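Local coordinates for protein pyruvate kinase 1 (Trypanosoma brucei brucei, PDB 4KCV) that catalyses the last step of glycolysis, passing the phosphoryl group of phosphoenolpyruvate to ADP to give pyruvate and ATP, at residues N22-T27 and D326-S331; N257-A262 and K291-A296. All coordinates share one frame; numbering follows the deposited sequence.

How the contacts relate
Strand 23-27 lies near the N terminus and opens the eight-stranded parallel barrel. Contact 1 pairs it with strand 327-330, the last barrel strand, and so closes a loop of 298 residues. Contact 2 is nested inside that loop. It joins 257-262 to 291-296, the sixth and seventh strands, across 28 mostly helical residues. The two contacts meet because strands 293-296 and 327-330 are neighbours in the sheet: Cys-327 O lies 3.0 Å from Cys-295 N, a probable hydrogen bond. Contact 1 thus shuts the ring of strands, and contact 2 builds one of its repeating steps. Both touch the bound 2-oxoglutarate at the C-terminal ends of the strands.

Contact 1. Residues N22-T27 and D326-S331. With AKG (2-oxoglutaric acid), chain E.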
loop_
_atom_site.group_PDB
_atom_site.type_symbol
_atom_site.label_atom_id
_atom_site.label_comp_id
_atom_site.label_asym_id
_atom_site.label_seq_id
_atom_site.Cartn_x
_atom_site.Cartn_y
_atom_site.Cartn_z
ATOM N N ASN A 22 -25.266 11.226 5.388
ATOM C CA ASN A 22 -24.966 12.354 6.262
ATOM C C ASN A 22 -26.226 13.036 6.796
ATOM O O ASN A 22 -27.352 12.829 6.276
ATOM C CB ASN A 22 -24.071 13.367 5.547
ATOM C CG ASN A 22 -22.752 12.757 5.100
ATOM O OD1 ASN A 22 -22.602 12.369 3.943
ATOM N ND2 ASN A 22 -21.801 12.637 6.028
ATOM N N ARG A 23 -26.029 13.878 7.805
ATOM C CA ARG A 23 -27.117 14.369 8.619
ATOM C C ARG A 23 -27.027 15.878 8.662
ATOM O O ARG A 23 -25.925 16.455 8.567
ATOM C CB ARG A 23 -27.019 13.804 10.049
ATOM C CG ARG A 23 -27.300 12.300 10.151
ATOM C CD ARG A 23 -28.679 11.969 9.582
ATOM N NE ARG A 23 -28.862 10.519 9.444
ATOM C CZ ARG A 23 -28.884 9.858 8.284
ATOM N NH1 ARG A 23 -28.774 10.505 7.125
ATOM N NH2 ARG A 23 -29.062 8.538 8.286
ATOM N N ILE A 24 -28.190 16.515 8.758
ATOM C CA ILE A 24 -28.297 17.942 8.636
ATOM C C ILE A 24 -28.885 18.549 9.921
ATOM O O ILE A 24 -30.008 18.194 10.339
ATOM C CB ILE A 24 -29.162 18.330 7.401
ATOM C CG1 ILE A 24 -28.524 17.751 6.117
ATOM C CG2 ILE A 24 -29.273 19.845 7.289
ATOM C CD1 ILE A 24 -29.427 17.827 4.886
ATOM N N VAL A 25 -28.107 19.446 10.531
ATOM C CA VAL A 25 -28.530 20.244 11.665
ATOM C C VAL A 25 -29.017 21.608 11.165
ATOM O O VAL A 25 -28.292 22.298 10.436
ATOM C CB VAL A 25 -27.322 20.480 12.632
ATOM C CG1 VAL A 25 -27.747 21.228 13.871
ATOM C CG2 VAL A 25 -26.694 19.157 13.029
ATOM N N CYS A 26 -30.253 21.981 11.530
ATOM C CA CYS A 26 -30.807 23.305 11.210
ATOM C C CYS A 26 -31.085 24.138 12.453
ATOM O O CYS A 26 -31.740 23.665 13.405
ATOM C CB CYS A 26 -32.111 23.175 10.412
ATOM S SG CYS A 26 -31.943 22.106 8.975
ATOM N N THR A 27 -30.591 25.381 12.430
ATOM C CA THR A 27 -30.918 26.389 13.425
ATOM C C THR A 27 -32.332 26.941 13.198
ATOM O O THR A 27 -32.690 27.342 12.090
ATOM C CB THR A 27 -29.906 27.551 13.357
ATOM O OG1 THR A 27 -28.582 27.026 13.436
ATOM C CG2 THR A 27 -30.126 28.590 14.498
ATOM N N ASP A 326 -19.841 13.775 10.073
ATOM C CA ASP A 326 -21.151 13.128 10.164
ATOM C C ASP A 326 -22.220 14.097 9.713
ATOM O O ASP A 326 -23.112 13.743 8.926
ATOM C CB ASP A 326 -21.455 12.642 11.587
ATOM C CG ASP A 326 -20.445 11.613 12.086
ATOM O OD1 ASP A 326 -19.254 12.022 12.314
ATOM O OD2 ASP A 326 -20.821 10.383 12.187
ATOM N N CYS A 327 -22.119 15.321 10.211
ATOM C CA CYS A 327 -23.153 16.302 10.028
ATOM C C CYS A 327 -22.608 17.530 9.359
ATOM O O CYS A 327 -21.467 17.941 9.616
ATOM C CB CYS A 327 -23.765 16.720 11.368
ATOM S SG CYS A 327 -24.441 15.362 12.341
ATOM N N VAL A 328 -23.508 18.231 8.671
ATOM C CA VAL A 328 -23.294 19.607 8.323
ATOM C C VAL A 328 -24.433 20.462 8.860
ATOM O O VAL A 328 -25.513 19.957 9.170
ATOM C CB VAL A 328 -23.199 19.768 6.804
ATOM C CG1 VAL A 328 -21.855 19.210 6.309
ATOM C CG2 VAL A 328 -24.367 19.056 6.128
ATOM N N MET A 329 -24.192 21.761 8.964
ATOM C CA MET A 329 -25.053 22.601 9.759
ATOM C C MET A 329 -25.440 23.852 8.988
ATOM O O MET A 329 -24.667 24.372 8.156
ATOM C CB MET A 329 -24.392 22.967 11.095
ATOM C CG MET A 329 -25.309 23.735 12.051
ATOM S SD MET A 329 -24.658 23.825 13.734
ATOM C CE MET A 329 -24.154 25.555 13.757
ATOM N N LEU A 330 -26.636 24.336 9.285
ATOM C CA LEU A 330 -27.121 25.572 8.756
ATOM C C LEU A 330 -27.462 26.485 9.944
ATOM O O LEU A 330 -27.979 26.014 10.983
ATOM C CB LEU A 330 -28.350 25.309 7.882
ATOM C CG LEU A 330 -28.043 24.475 6.622
ATOM C CD1 LEU A 330 -29.322 23.947 5.987
ATOM C CD2 LEU A 330 -27.242 25.322 5.624
ATOM N N SER A 331 -27.094 27.757 9.823
ATOM C CA SER A 331 -27.402 28.751 10.846
ATOM C C SER A 331 -28.431 29.745 10.315
ATOM O O SER A 331 -29.625 29.436 10.260
ATOM C CB SER A 331 -26.123 29.471 11.302
ATOM O OG SER A 331 -25.275 28.553 11.997
HETATM C C1 AKG E . -19.389 29.583 15.044
HETATM O O1 AKG E . -19.234 29.185 13.874
HETATM O O2 AKG E . -18.579 30.412 15.519
HETATM C C2 AKG E . -20.536 29.016 15.927
HETATM O O5 AKG E . -20.748 29.428 17.083
HETATM C C3 AKG E . -21.521 28.072 15.218
HETATM C C4 AKG E . -22.839 28.829 14.972
HETATM C C5 AKG E . -22.679 29.781 13.775
HETATM O O3 AKG E . -21.864 30.724 13.887
HETATM O O4 AKG E . -23.396 29.560 12.787
#
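Val-25 and Met-329 both start out trans. CG1 of Val-25 (chi1 -176°) and CG of Met-329 (chi1 -174°) each lie opposite the backbone N and beside the carbonyl carbon. The two side chains meet at a slant, with Val-25 CB 3.9 Å from Met-329 CG. CG1 of Val-25 also rests near the sulfur. A turn about the CG-SD bond of Met-329 sets the direction of CE, which comes 3.7 Å from C4 of 2-oxoglutarate. In Thr-27 the hydroxyl stands opposite the carbonyl carbon (chi1 -52°). This turns OG1 to Leu-330 O, 2.7 Å away, where it donates a hydrogen bond in the carbonyl plane, on a lone pair. The same oxygen accepts Thr-27 N from a tilted position, so two bonds from one residue grip it.

Between these groups runs regular parallel pairing. Val-25 N donates to Val-328 O at 3.0 Å, and Val-25 O accepts Leu-330 N at 2.9 Å. This is the closure of a TIM barrel, where the first strand meets the eighth. Cys-327 shares the face of Val-25 and Met-329, and its SG lies 3.8 Å from Arg-23 CB. Met-329 continues inward to Ile-294 and Ala-296 of the neighbouring strand 293-296. On the other face are Ile-24, Cys-26, Val-328 and Leu-330. Ile-24 CG2 meets Leu-330 CD1 at 4.3 Å, and helix 340-356 covers Cys-26, Val-328 and Leu-330 through Val-344 and Met-347.

At the N-terminal end Asp-326 O takes Arg-23 N at 3.1 Å, with a weak second bond from Asn-22 ND2. Arg-23 NH1 donates to Asn-22 O from above the carbonyl plane. The Asp-326 carboxylate and the Arg-23 guanidinium also have partners outside, the former at Arg-436 N and in a salt bridge with Arg-414, the latter at the carbonyl oxygens of Arg-20 and Val-438.

Contact 2. Residues N257-A262 and K291-A296; sequences NGIMVA and KPVICA. With AKG (2-oxoglutaric acid), chain E.
Met-260 reaches across to Ala-296, its SD 3.8 Å from Ala-296 CB, and the same sulfur lies 3.9 Å from C3 of 2-oxoglutarate. Both residues belong to neighbouring parallel strands of a TIM barrel. The two helices between them, 263-269 and 275-289, make this a right-handed beta-alpha-beta crossover. Met-260 leaves the strand with CG opposite the backbone N (chi1 -177°). It stays extended as far as the sulfur, and a turn about the CG-SD bond swings CE aside. CG therefore passes alongside Ile-294 CB, and the sulfur arrives over the Ala-296 methyl group. Two residues further on, on the same face, the methyl group of Ala-262 packs on the keto acid, CB being 3.7 Å from C1. Other groups hold the ligand by hydrogen bonds, among them Lys-239 NZ and Thr-297 OG1.

Backbone bonds set this row of side chains. Val-261 N points almost straight down the carbonyl of Ile-294, 2.8 Å from its O, and Ile-294 N returns a bond to Ile-259 O at 2.8 Å. Towards the ligand the pairing slackens: Ala-296 N to Val-261 O is a weak bond of 3.4 Å.

Met-260, Ile-294 and Ala-296 face the barrel interior, where Phe-210 touches Met-260 and Ile-294. Val-261 and Val-293 lie on the other face, their CG2 atoms 4.2 Å apart.

At the far end the backbone oxygen of Asn-257 sits against the Pro-292 ring, 3.3 Å from CD. The Lys-291 chain runs extended past that same oxygen, and its NZ is hydrogen-bonded to Ile-253 O and Ser-256 O.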
loop_
_atom_site.group_PDB
_atom_site.type_symbol
_atom_site.label_atom_id
_atom_site.label_comp_id
_atom_site.label_asym_id
_atom_site.label_seq_id
_atom_site.Cartn_x
_atom_site.Cartn_y
_atom_site.Cartn_z
ATOM N N ASN A 257 -18.782 14.048 23.918
ATOM C CA ASN A 257 -19.479 13.043 23.130
ATOM C C ASN A 257 -19.317 13.289 21.638
ATOM O O ASN A 257 -19.618 12.423 20.839
ATOM C CB ASN A 257 -20.963 12.999 23.497
ATOM C CG ASN A 257 -21.184 12.753 24.990
ATOM O OD1 ASN A 257 -21.225 13.693 25.790
ATOM N ND2 ASN A 257 -21.223 11.484 25.376
ATOM N N GLY A 258 -18.817 14.464 21.272
ATOM C CA GLY A 258 -18.780 14.884 19.866
ATOM C C GLY A 258 -18.157 16.268 19.767
ATOM O O GLY A 258 -17.859 16.897 20.791
ATOM N N ILE A 259 -17.941 16.733 18.538
ATOM C CA ILE A 259 -17.256 17.997 18.297
ATOM C C ILE A 259 -18.011 18.775 17.222
ATOM O O ILE A 259 -18.582 18.175 16.287
ATOM C CB ILE A 259 -15.805 17.755 17.813
ATOM C CG1 ILE A 259 -14.953 17.128 18.933
ATOM C CG2 ILE A 259 -15.174 19.057 17.303
ATOM C CD1 ILE A 259 -14.811 18.007 20.184
ATOM N N MET A 260 -18.087 20.095 17.389
ATOM C CA MET A 260 -18.465 20.968 16.281
ATOM C C MET A 260 -17.279 21.801 15.867
ATOM O O MET A 260 -16.645 22.437 16.698
ATOM C CB MET A 260 -19.629 21.909 16.657
ATOM C CG MET A 260 -20.088 22.781 15.480
ATOM S SD MET A 260 -21.026 24.241 15.983
ATOM C CE MET A 260 -22.438 23.438 16.724
ATOM N N VAL A 261 -16.985 21.817 14.574
ATOM C CA VAL A 261 -15.944 22.697 14.056
ATOM C C VAL A 261 -16.596 24.028 13.790
ATOM O O VAL A 261 -17.274 24.189 12.772
ATOM C CB VAL A 261 -15.345 22.161 12.735
ATOM C CG1 VAL A 261 -14.322 23.140 12.187
ATOM C CG2 VAL A 261 -14.720 20.785 12.942
ATOM N N ALA A 262 -16.538 24.913 14.779
ATOM C CA ALA A 262 -17.339 26.131 14.767
ATOM C C ALA A 262 -16.580 27.210 14.007
ATOM O O ALA A 262 -15.898 28.037 14.603
ATOM C CB ALA A 262 -17.616 26.582 16.211
ATOM N N LYS A 291 -16.409 9.286 17.152
ATOM C CA LYS A 291 -17.319 10.259 17.740
ATOM C C LYS A 291 -17.838 11.256 16.708
ATOM O O LYS A 291 -17.096 11.691 15.820
ATOM C CB LYS A 291 -16.644 11.003 18.880
ATOM C CG LYS A 291 -16.389 10.114 20.109
ATOM C CD LYS A 291 -15.896 10.929 21.283
ATOM C CE LYS A 291 -15.992 10.124 22.580
ATOM N NZ LYS A 291 -15.043 10.684 23.589
ATOM N N PRO A 292 -19.117 11.614 16.817
ATOM C CA PRO A 292 -19.776 12.470 15.829
ATOM C C PRO A 292 -19.147 13.852 15.713
ATOM O O PRO A 292 -18.667 14.427 16.695
ATOM C CB PRO A 292 -21.240 12.559 16.333
ATOM C CG PRO A 292 -21.185 12.091 17.769
ATOM C CD PRO A 292 -20.058 11.098 17.829
ATOM N N VAL A 293 -19.008 14.307 14.484
ATOM C CA VAL A 293 -18.448 15.610 14.254
ATOM C C VAL A 293 -19.315 16.424 13.315
ATOM O O VAL A 293 -19.866 15.883 12.347
ATOM C CB VAL A 293 -16.970 15.535 13.794
ATOM C CG1 VAL A 293 -16.835 14.792 12.472
ATOM C CG2 VAL A 293 -16.353 16.946 13.710
ATOM N N ILE A 294 -19.535 17.693 13.673
ATOM C CA ILE A 294 -20.388 18.599 12.892
ATOM C C ILE A 294 -19.546 19.692 12.267
ATOM O O ILE A 294 -18.737 20.335 12.962
ATOM C CB ILE A 294 -21.450 19.275 13.794
ATOM C CG1 ILE A 294 -22.245 18.200 14.570
ATOM C CG2 ILE A 294 -22.366 20.169 12.952
ATOM C CD1 ILE A 294 -23.199 18.745 15.608
ATOM N N CYS A 295 -19.683 19.888 10.961
ATOM C CA CYS A 295 -19.088 21.059 10.327
ATOM C C CYS A 295 -20.143 22.187 10.222
ATOM O O CYS A 295 -21.283 21.934 9.860
ATOM C CB CYS A 295 -18.522 20.702 8.937
ATOM S SG CYS A 295 -17.703 22.111 8.084
ATOM N N ALA A 296 -19.764 23.399 10.608
ATOM C CA ALA A 296 -20.718 24.518 10.765
ATOM C C ALA A 296 -20.213 25.808 10.090
ATOM O O ALA A 296 -18.996 26.035 9.972
ATOM C CB ALA A 296 -20.984 24.787 12.252
HETATM C C1 AKG E . -19.389 29.583 15.044
HETATM O O1 AKG E . -19.234 29.185 13.874
HETATM O O2 AKG E . -18.579 30.412 15.519
HETATM C C2 AKG E . -20.536 29.016 15.927
HETATM O O5 AKG E . -20.748 29.428 17.083
HETATM C C3 AKG E . -21.521 28.072 15.218
HETATM C C4 AKG E . -22.839 28.829 14.972
HETATM C C5 AKG E . -22.679 29.781 13.775
HETATM O O3 AKG E . -21.864 30.724 13.887
HETATM O O4 AKG E . -23.396 29.560 12.787
#